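Amine oxidase (Emericella nidulans, PDB 3PGB) probably oxidises primary amines, as expected of a copper amine oxidase, using a copper ion and a topaquinone cofactor made from its own tyrosine. Local coordinates at residues R111-D122 and G373-G381; W591-V602 and R614-T624. All coordinates share one frame; numbering follows the deposited sequence.

Interaction 1. Residues R111-D122 and G373-G381; sequences RPNKSEAIPYLD and GQRVLYELG
This is a helix-on-strand side-chain contact in the copper amine oxidase fold: Lys114 of helix 114-122 lies over the Tyr378 ring in a CH-pi contact, and Asp122 forms a salt bridge with Arg375, where the chain of 373-381 turns corners at Val376 and Tyr378. Lys114 CG is 3.7 Å from the ring centroid and almost straight above it. With CG anti to the backbone N (chi1 -173°) and the chain extended beyond, the lysine runs back over the ring past Tyr378 CB. Its NZ thus reaches Asp541, Asp543 and Asp687, carboxylates of a calcium site, and probably offsets some of their negative charge. Ala117 CB sits at the ring's edge, while Ile118 CD1 touches Tyr378 CD1 at 3.7 Å and covers one face of the Arg375 guanidinium. Asp122 meets that group end-on and nearly coplanar, one nitrogen to each oxygen: Arg375 NH2 to Asp122 OD1 at 2.8 Å and NH1 to OD2 at 3.2 Å. Asp368 holds Arg375 NE, so two acids fix the group. Tyr378 OH bonds to Trp68 NE1; a water close to this hydroxyl, in the ring plane, donates to Pro112 O over 2.8 Å.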
# COMPACT_ATOMS: atom_id res chain seq x y z
N ARG A 111 7.24 14.36 30.15
CA ARG A 111 7.78 13.02 29.92
C ARG A 111 9.22 12.94 30.38
O ARG A 111 10.01 13.84 30.09
CB ARG A 111 7.68 12.62 28.45
CG ARG A 111 6.33 12.06 28.09
CD ARG A 111 6.13 11.97 26.59
NE ARG A 111 4.73 11.73 26.25
CZ ARG A 111 4.23 11.79 25.02
NH1 ARG A 111 5.01 12.08 23.98
NH2 ARG A 111 2.94 11.56 24.83
N PRO A 112 9.56 11.87 31.11
CA PRO A 112 10.92 11.77 31.63
C PRO A 112 11.93 11.52 30.53
O PRO A 112 11.60 10.97 29.48
CB PRO A 112 10.84 10.57 32.58
CG PRO A 112 9.73 9.76 32.09
CD PRO A 112 8.74 10.71 31.49
N ASN A 113 13.16 11.95 30.77
CA ASN A 113 14.26 11.74 29.85
C ASN A 113 14.50 10.24 29.65
O ASN A 113 14.29 9.45 30.57
CB ASN A 113 15.53 12.42 30.38
CG ASN A 113 15.42 13.94 30.39
OD1 ASN A 113 14.65 14.53 29.62
ND2 ASN A 113 16.19 14.59 31.26
N LYS A 114 14.93 9.87 28.45
CA LYS A 114 15.23 8.47 28.15
C LYS A 114 16.31 7.92 29.09
O LYS A 114 16.26 6.75 29.49
CB LYS A 114 15.68 8.33 26.70
CG LYS A 114 15.88 6.90 26.21
CD LYS A 114 16.38 6.89 24.77
CE LYS A 114 16.75 5.49 24.31
NZ LYS A 114 16.89 5.42 22.83
N SER A 115 17.26 8.77 29.46
CA SER A 115 18.34 8.38 30.37
C SER A 115 17.82 8.05 31.78
O SER A 115 18.47 7.30 32.51
CB SER A 115 19.42 9.47 30.42
OG SER A 115 18.86 10.74 30.75
N GLU A 116 16.67 8.61 32.15
CA GLU A 116 15.95 8.24 33.39
C GLU A 116 15.11 6.98 33.21
O GLU A 116 15.04 6.13 34.10
CB GLU A 116 15.00 9.35 33.84
CG GLU A 116 15.62 10.56 34.49
CD GLU A 116 14.56 11.56 34.91
OE1 GLU A 116 14.11 11.50 36.08
OE2 GLU A 116 14.13 12.38 34.06
N ALA A 117 14.43 6.89 32.06
CA ALA A 117 13.48 5.81 31.81
C ALA A 117 14.16 4.45 31.62
O ALA A 117 13.71 3.45 32.19
CB ALA A 117 12.62 6.14 30.61
N ILE A 118 15.24 4.42 30.85
CA ILE A 118 15.89 3.15 30.48
C ILE A 118 16.41 2.36 31.69
O ILE A 118 16.18 1.15 31.77
CB ILE A 118 17.03 3.37 29.44
CG1 ILE A 118 16.46 3.82 28.10
CG2 ILE A 118 17.85 2.09 29.26
CD1 ILE A 118 15.83 2.72 27.27
N PRO A 119 17.10 3.03 32.64
CA PRO A 119 17.52 2.33 33.86
C PRO A 119 16.37 1.84 34.76
O PRO A 119 16.53 0.84 35.46
CB PRO A 119 18.37 3.38 34.60
CG PRO A 119 18.81 4.33 33.54
CD PRO A 119 17.67 4.39 32.57
N TYR A 120 15.24 2.55 34.73
CA TYR A 120 14.04 2.08 35.44
C TYR A 120 13.43 0.84 34.78
O TYR A 120 13.04 -0.09 35.47
CB TYR A 120 12.98 3.19 35.53
CG TYR A 120 11.65 2.69 36.06
CD1 TYR A 120 11.55 2.13 37.33
CD2 TYR A 120 10.50 2.76 35.29
CE1 TYR A 120 10.34 1.67 37.82
CE2 TYR A 120 9.27 2.30 35.78
CZ TYR A 120 9.21 1.75 37.05
OH TYR A 120 8.00 1.29 37.54
N LEU A 121 13.35 0.85 33.45
CA LEU A 121 12.80 -0.29 32.70
C LEU A 121 13.75 -1.48 32.70
O LEU A 121 13.31 -2.61 32.91
CB LEU A 121 12.50 0.10 31.25
CG LEU A 121 11.41 1.16 31.05
CD1 LEU A 121 11.37 1.61 29.58
CD2 LEU A 121 10.05 0.64 31.50
N ASP A 122 15.04 -1.23 32.49
CA ASP A 122 16.02 -2.31 32.31
C ASP A 122 16.75 -2.74 33.59
O ASP A 122 17.47 -3.74 33.57
CB ASP A 122 17.05 -1.92 31.24
CG ASP A 122 16.41 -1.69 29.87
OD1 ASP A 122 15.20 -1.98 29.72
OD2 ASP A 122 17.12 -1.23 28.95
N GLY A 373 10.43 -10.41 23.75
CA GLY A 373 11.08 -10.00 24.99
C GLY A 373 12.21 -8.98 24.85
O GLY A 373 12.82 -8.61 25.85
N GLN A 374 12.46 -8.52 23.64
CA GLN A 374 13.57 -7.61 23.35
C GLN A 374 13.04 -6.31 22.73
O GLN A 374 12.19 -6.33 21.84
CB GLN A 374 14.56 -8.31 22.41
CG GLN A 374 15.72 -7.46 21.92
CD GLN A 374 16.58 -6.94 23.06
OE1 GLN A 374 17.05 -7.71 23.90
NE2 GLN A 374 16.78 -5.62 23.10
N ARG A 375 13.55 -5.17 23.20
CA ARG A 375 13.11 -3.87 22.71
C ARG A 375 13.59 -3.65 21.27
O ARG A 375 14.74 -3.96 20.94
CB ARG A 375 13.63 -2.74 23.61
CG ARG A 375 13.16 -1.35 23.16
CD ARG A 375 13.59 -0.24 24.11
NE ARG A 375 13.17 -0.52 25.49
CZ ARG A 375 13.98 -0.70 26.53
NH1 ARG A 375 15.30 -0.63 26.41
NH2 ARG A 375 13.46 -0.96 27.72
N VAL A 376 12.71 -3.13 20.42
CA VAL A 376 13.09 -2.69 19.07
C VAL A 376 12.90 -1.18 18.90
O VAL A 376 13.63 -0.56 18.14
CB VAL A 376 12.32 -3.46 17.97
CG1 VAL A 376 12.02 -4.88 18.42
CG2 VAL A 376 11.06 -2.74 17.56
N LEU A 377 11.93 -0.60 19.61
CA LEU A 377 11.69 0.84 19.59
C LEU A 377 11.39 1.36 20.99
O LEU A 377 10.46 0.90 21.65
CB LEU A 377 10.51 1.17 18.67
CG LEU A 377 10.68 0.96 17.16
CD1 LEU A 377 9.43 0.37 16.53
CD2 LEU A 377 11.05 2.27 16.47
N TYR A 378 12.20 2.31 21.46
CA TYR A 378 11.93 2.98 22.73
C TYR A 378 10.68 3.86 22.62
O TYR A 378 9.91 3.97 23.56
CB TYR A 378 13.13 3.83 23.20
CG TYR A 378 12.82 4.71 24.39
CD1 TYR A 378 12.78 4.18 25.68
CD2 TYR A 378 12.54 6.06 24.24
CE1 TYR A 378 12.49 4.97 26.78
CE2 TYR A 378 12.24 6.86 25.33
CZ TYR A 378 12.21 6.31 26.59
OH TYR A 378 11.91 7.11 27.67
N GLU A 379 10.51 4.48 21.45
CA GLU A 379 9.45 5.45 21.23
C GLU A 379 9.04 5.51 19.75
O GLU A 379 9.91 5.52 18.87
CB GLU A 379 9.90 6.84 21.70
CG GLU A 379 8.83 7.93 21.57
CD GLU A 379 9.34 9.33 21.88
OE1 GLU A 379 8.49 10.25 21.95
OE2 GLU A 379 10.57 9.52 22.06
N LEU A 380 7.73 5.52 19.51
CA LEU A 380 7.15 5.69 18.17
C LEU A 380 5.93 6.60 18.31
O LEU A 380 5.05 6.32 19.11
CB LEU A 380 6.75 4.33 17.59
CG LEU A 380 6.19 4.24 16.16
CD1 LEU A 380 7.13 4.84 15.12
CD2 LEU A 380 5.89 2.78 15.81
N GLY A 381 5.87 7.69 17.56
CA GLY A 381 4.74 8.60 17.71
C GLY A 381 4.69 9.76 16.75
O GLY A 381 5.72 10.23 16.27
O HOH W 1 10.99 9.39 27.31

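Interaction 2. Residues W591-V602 and R614-T624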
# COMPACT_ATOMS: atom_id res chain seq x y z
N TRP A 591 13.58 8.50 -0.56
CA TRP A 591 13.46 7.15 -1.10
C TRP A 591 13.93 7.19 -2.55
O TRP A 591 13.63 8.12 -3.30
CB TRP A 591 12.02 6.65 -0.98
CG TRP A 591 11.54 6.55 0.45
CD1 TRP A 591 10.62 7.34 1.05
CD2 TRP A 591 11.98 5.62 1.45
NE1 TRP A 591 10.45 6.97 2.36
CE2 TRP A 591 11.27 5.91 2.63
CE3 TRP A 591 12.90 4.57 1.45
CZ2 TRP A 591 11.46 5.19 3.81
CZ3 TRP A 591 13.09 3.85 2.63
CH2 TRP A 591 12.36 4.17 3.80
N GLY A 592 14.71 6.19 -2.95
CA GLY A 592 15.41 6.23 -4.23
C GLY A 592 14.55 6.16 -5.48
O GLY A 592 13.33 5.96 -5.41
N PHE A 593 15.20 6.34 -6.62
CA PHE A 593 14.59 6.09 -7.92
C PHE A 593 14.31 4.59 -8.06
O PHE A 593 15.17 3.78 -7.74
CB PHE A 593 15.52 6.59 -9.03
CG PHE A 593 15.35 5.90 -10.36
CD1 PHE A 593 14.33 6.28 -11.22
CD2 PHE A 593 16.22 4.89 -10.76
CE1 PHE A 593 14.17 5.66 -12.46
CE2 PHE A 593 16.06 4.27 -11.98
CZ PHE A 593 15.04 4.65 -12.83
N ASN A 594 13.10 4.24 -8.50
CA ASN A 594 12.72 2.84 -8.72
C ASN A 594 12.82 1.97 -7.46
O ASN A 594 13.09 0.78 -7.54
CB ASN A 594 13.57 2.25 -9.87
CG ASN A 594 13.03 0.93 -10.40
OD1 ASN A 594 11.82 0.73 -10.48
ND2 ASN A 594 13.93 0.02 -10.76
N GLY A 595 12.61 2.58 -6.29
CA GLY A 595 12.75 1.88 -5.01
C GLY A 595 14.01 1.04 -4.87
O GLY A 595 13.99 -0.01 -4.22
N GLN A 596 15.11 1.53 -5.44
CA GLN A 596 16.34 0.74 -5.58
C GLN A 596 17.19 0.65 -4.32
O GLN A 596 18.03 -0.25 -4.22
CB GLN A 596 17.20 1.26 -6.76
CG GLN A 596 16.84 0.55 -8.09
CD GLN A 596 17.38 1.26 -9.35
OE1 GLN A 596 16.87 1.03 -10.46
NE2 GLN A 596 18.41 2.09 -9.18
N THR A 597 16.96 1.55 -3.37
CA THR A 597 17.73 1.59 -2.13
C THR A 597 16.87 1.20 -0.93
O THR A 597 15.85 1.84 -0.65
CB THR A 597 18.31 3.00 -1.88
OG1 THR A 597 19.10 3.41 -3.00
CG2 THR A 597 19.17 3.01 -0.62
N GLN A 598 17.29 0.15 -0.23
CA GLN A 598 16.64 -0.26 1.01
C GLN A 598 17.36 0.41 2.17
O GLN A 598 18.58 0.58 2.14
CB GLN A 598 16.67 -1.78 1.18
CG GLN A 598 15.89 -2.55 0.12
CD GLN A 598 15.83 -4.05 0.40
OE1 GLN A 598 16.35 -4.52 1.41
NE2 GLN A 598 15.19 -4.80 -0.49
N LEU A 599 16.59 0.81 3.19
CA LEU A 599 17.13 1.48 4.36
C LEU A 599 16.95 0.60 5.59
O LEU A 599 15.83 0.20 5.91
CB LEU A 599 16.41 2.81 4.56
CG LEU A 599 16.96 3.70 5.66
CD1 LEU A 599 16.98 5.17 5.22
CD2 LEU A 599 16.14 3.51 6.92
N HIS A 600 18.06 0.28 6.26
CA HIS A 600 18.07 -0.64 7.39
C HIS A 600 18.59 0.04 8.65
O HIS A 600 19.56 0.78 8.60
CB HIS A 600 18.98 -1.84 7.11
CG HIS A 600 18.64 -2.61 5.87
ND1 HIS A 600 19.49 -3.54 5.33
CD2 HIS A 600 17.55 -2.59 5.07
CE1 HIS A 600 18.94 -4.07 4.26
NE2 HIS A 600 17.76 -3.51 4.07
N VAL A 601 17.96 -0.23 9.79
CA VAL A 601 18.46 0.23 11.08
C VAL A 601 19.06 -0.99 11.75
O VAL A 601 18.32 -1.89 12.15
CB VAL A 601 17.35 0.85 11.97
CG1 VAL A 601 17.94 1.34 13.28
CG2 VAL A 601 16.66 1.98 11.25
N VAL A 602 20.38 -1.03 11.85
CA VAL A 602 21.09 -2.24 12.29
C VAL A 602 21.99 -2.01 13.49
O VAL A 602 22.27 -0.87 13.86
CB VAL A 602 21.97 -2.83 11.15
CG1 VAL A 602 21.17 -2.95 9.86
CG2 VAL A 602 23.21 -1.99 10.93
N ARG A 614 22.44 -7.50 12.51
CA ARG A 614 21.01 -7.69 12.77
C ARG A 614 20.28 -6.34 12.83
O ARG A 614 20.81 -5.38 13.38
CB ARG A 614 20.79 -8.47 14.06
CG ARG A 614 21.39 -9.88 14.04
CD ARG A 614 21.27 -10.58 15.40
NE ARG A 614 19.88 -10.67 15.84
CZ ARG A 614 19.46 -11.03 17.05
NH1 ARG A 614 18.16 -11.07 17.31
NH2 ARG A 614 20.33 -11.35 18.01
N GLY A 615 19.08 -6.27 12.27
CA GLY A 615 18.35 -5.00 12.21
C GLY A 615 16.94 -5.08 11.67
O GLY A 615 16.34 -6.15 11.64
N TYR A 616 16.41 -3.93 11.26
CA TYR A 616 15.04 -3.79 10.76
C TYR A 616 15.01 -2.90 9.52
O TYR A 616 15.56 -1.80 9.54
CB TYR A 616 14.14 -3.18 11.84
CG TYR A 616 13.47 -4.16 12.77
CD1 TYR A 616 14.18 -4.79 13.78
CD2 TYR A 616 12.11 -4.46 12.64
CE1 TYR A 616 13.55 -5.70 14.65
CE2 TYR A 616 11.48 -5.36 13.49
CZ TYR A 616 12.21 -5.97 14.49
OH TYR A 616 11.60 -6.87 15.33
N ARG A 617 14.37 -3.37 8.45
CA ARG A 617 14.21 -2.56 7.24
C ARG A 617 13.06 -1.60 7.45
O ARG A 617 12.03 -1.99 8.00
CB ARG A 617 13.97 -3.42 5.98
CG ARG A 617 13.22 -2.68 4.85
CD ARG A 617 13.79 -2.92 3.46
NE ARG A 617 13.22 -4.08 2.79
CZ ARG A 617 12.60 -4.07 1.60
NH1 ARG A 617 12.43 -2.94 0.91
NH2 ARG A 617 12.14 -5.21 1.10
N ILE A 618 13.24 -0.35 7.03
CA ILE A 618 12.16 0.61 6.97
C ILE A 618 11.81 0.80 5.50
O ILE A 618 12.68 1.12 4.69
CB ILE A 618 12.55 1.97 7.59
CG1 ILE A 618 12.98 1.78 9.05
CG2 ILE A 618 11.40 2.95 7.48
CD1 ILE A 618 13.46 3.04 9.73
N LEU A 619 10.55 0.59 5.15
CA LEU A 619 10.11 0.75 3.77
C LEU A 619 8.75 1.43 3.70
O LEU A 619 7.90 1.18 4.55
CB LEU A 619 10.06 -0.60 3.05
CG LEU A 619 9.13 -1.69 3.58
CD1 LEU A 619 8.86 -2.71 2.50
CD2 LEU A 619 9.70 -2.37 4.83
N PRO A 620 8.54 2.30 2.70
CA PRO A 620 7.23 2.90 2.49
C PRO A 620 6.27 1.90 1.86
O PRO A 620 6.18 1.80 0.65
CB PRO A 620 7.53 4.06 1.53
CG PRO A 620 8.69 3.58 0.74
CD PRO A 620 9.51 2.72 1.67
N SER A 621 5.55 1.17 2.70
CA SER A 621 4.64 0.14 2.22
C SER A 621 3.44 0.70 1.45
O SER A 621 3.02 0.11 0.45
CB SER A 621 4.14 -0.71 3.39
OG SER A 621 5.12 -1.67 3.74
N ALA A 622 2.92 1.83 1.92
CA ALA A 622 1.73 2.44 1.33
C ALA A 622 2.05 3.74 0.61
O ALA A 622 1.14 4.52 0.31
CB ALA A 622 0.70 2.69 2.41
N GLY A 623 3.33 4.00 0.33
CA GLY A 623 3.73 5.23 -0.35
C GLY A 623 3.78 6.44 0.57
O GLY A 623 3.04 6.51 1.56
N THR A 624 4.66 7.39 0.26
CA THR A 624 4.87 8.57 1.09
C THR A 624 5.28 9.76 0.23
O THR A 624 5.48 9.62 -0.98
CB THR A 624 5.98 8.33 2.15
OG1 THR A 624 7.23 8.10 1.50
CG2 THR A 624 5.65 7.13 3.03
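Arg617 and Gln598 are brought face to face by their torsions: the arginine starts with CG anti to its backbone N (chi1 155°) and then bends twice, while the glutamine sets off beside its own N and continues extended. Amide and guanidinium end up stacked, their planes 3° apart, with Gln598 NE2 3.4 Å from Arg617 CZ. No hydrogen bond joins the pair; Gln598 OE1 instead accepts a hydrogen bond from His600 NE2, in the planes of both the carbonyl and the imidazole, and this helps to keep the amide from rotating. Leu619 CD1 lies against the opposite face of the guanidinium, toward its rim.

Beneath these side chains is an antiparallel beta hairpin. Val601 and Tyr616 form a hydrogen-bonded pair, with Val601 N to Tyr616 O and Tyr616 N to Val601 O both at 2.9 Å; Ile618 N adds a bond to Leu599 O. On the face away from Arg617, Ile618 CD1 touches both Leu599 CD2 at 3.9 Å and Val601 CG2 at 3.7 Å. Past the paired strands, Pro620 lays its CD 3.6 Å from the centroid of the six-membered ring of Trp591, a CH-pi contact over the face, and Ile618 CG2 meets the indole at its edge.

Strand 597-603 pairs on its other side with 548-562, and 613-619 with 714-722. Val601 and Ile618 pack on strand 686-698, whereas Gln598 and His600 face His697 and Tyr521 of the second subunit.

Both interactions are partly buried, but they are built differently. Interaction 1 adds a helix from earlier in the chain onto strand 374-389 through side chains and a water, with a buried lysine at its middle and the Asp122-Arg375 pair at its exposed end; interaction 2 is a hairpin of two strands, 597-603 and 613-619, fastened by backbone bonds and an aliphatic cluster, with a polar stack facing the other subunit. Their centres are 25 Å apart, yet Val376 CG1 packs on Tyr616 OH at 3.7 Å. Both approach the same calcium site: by nearest side-chain atoms Lys114 is about 4 Å from the ion and Val601 about 7 Å, and interaction 2 sets apolar side chains against Leu688 and Phe542.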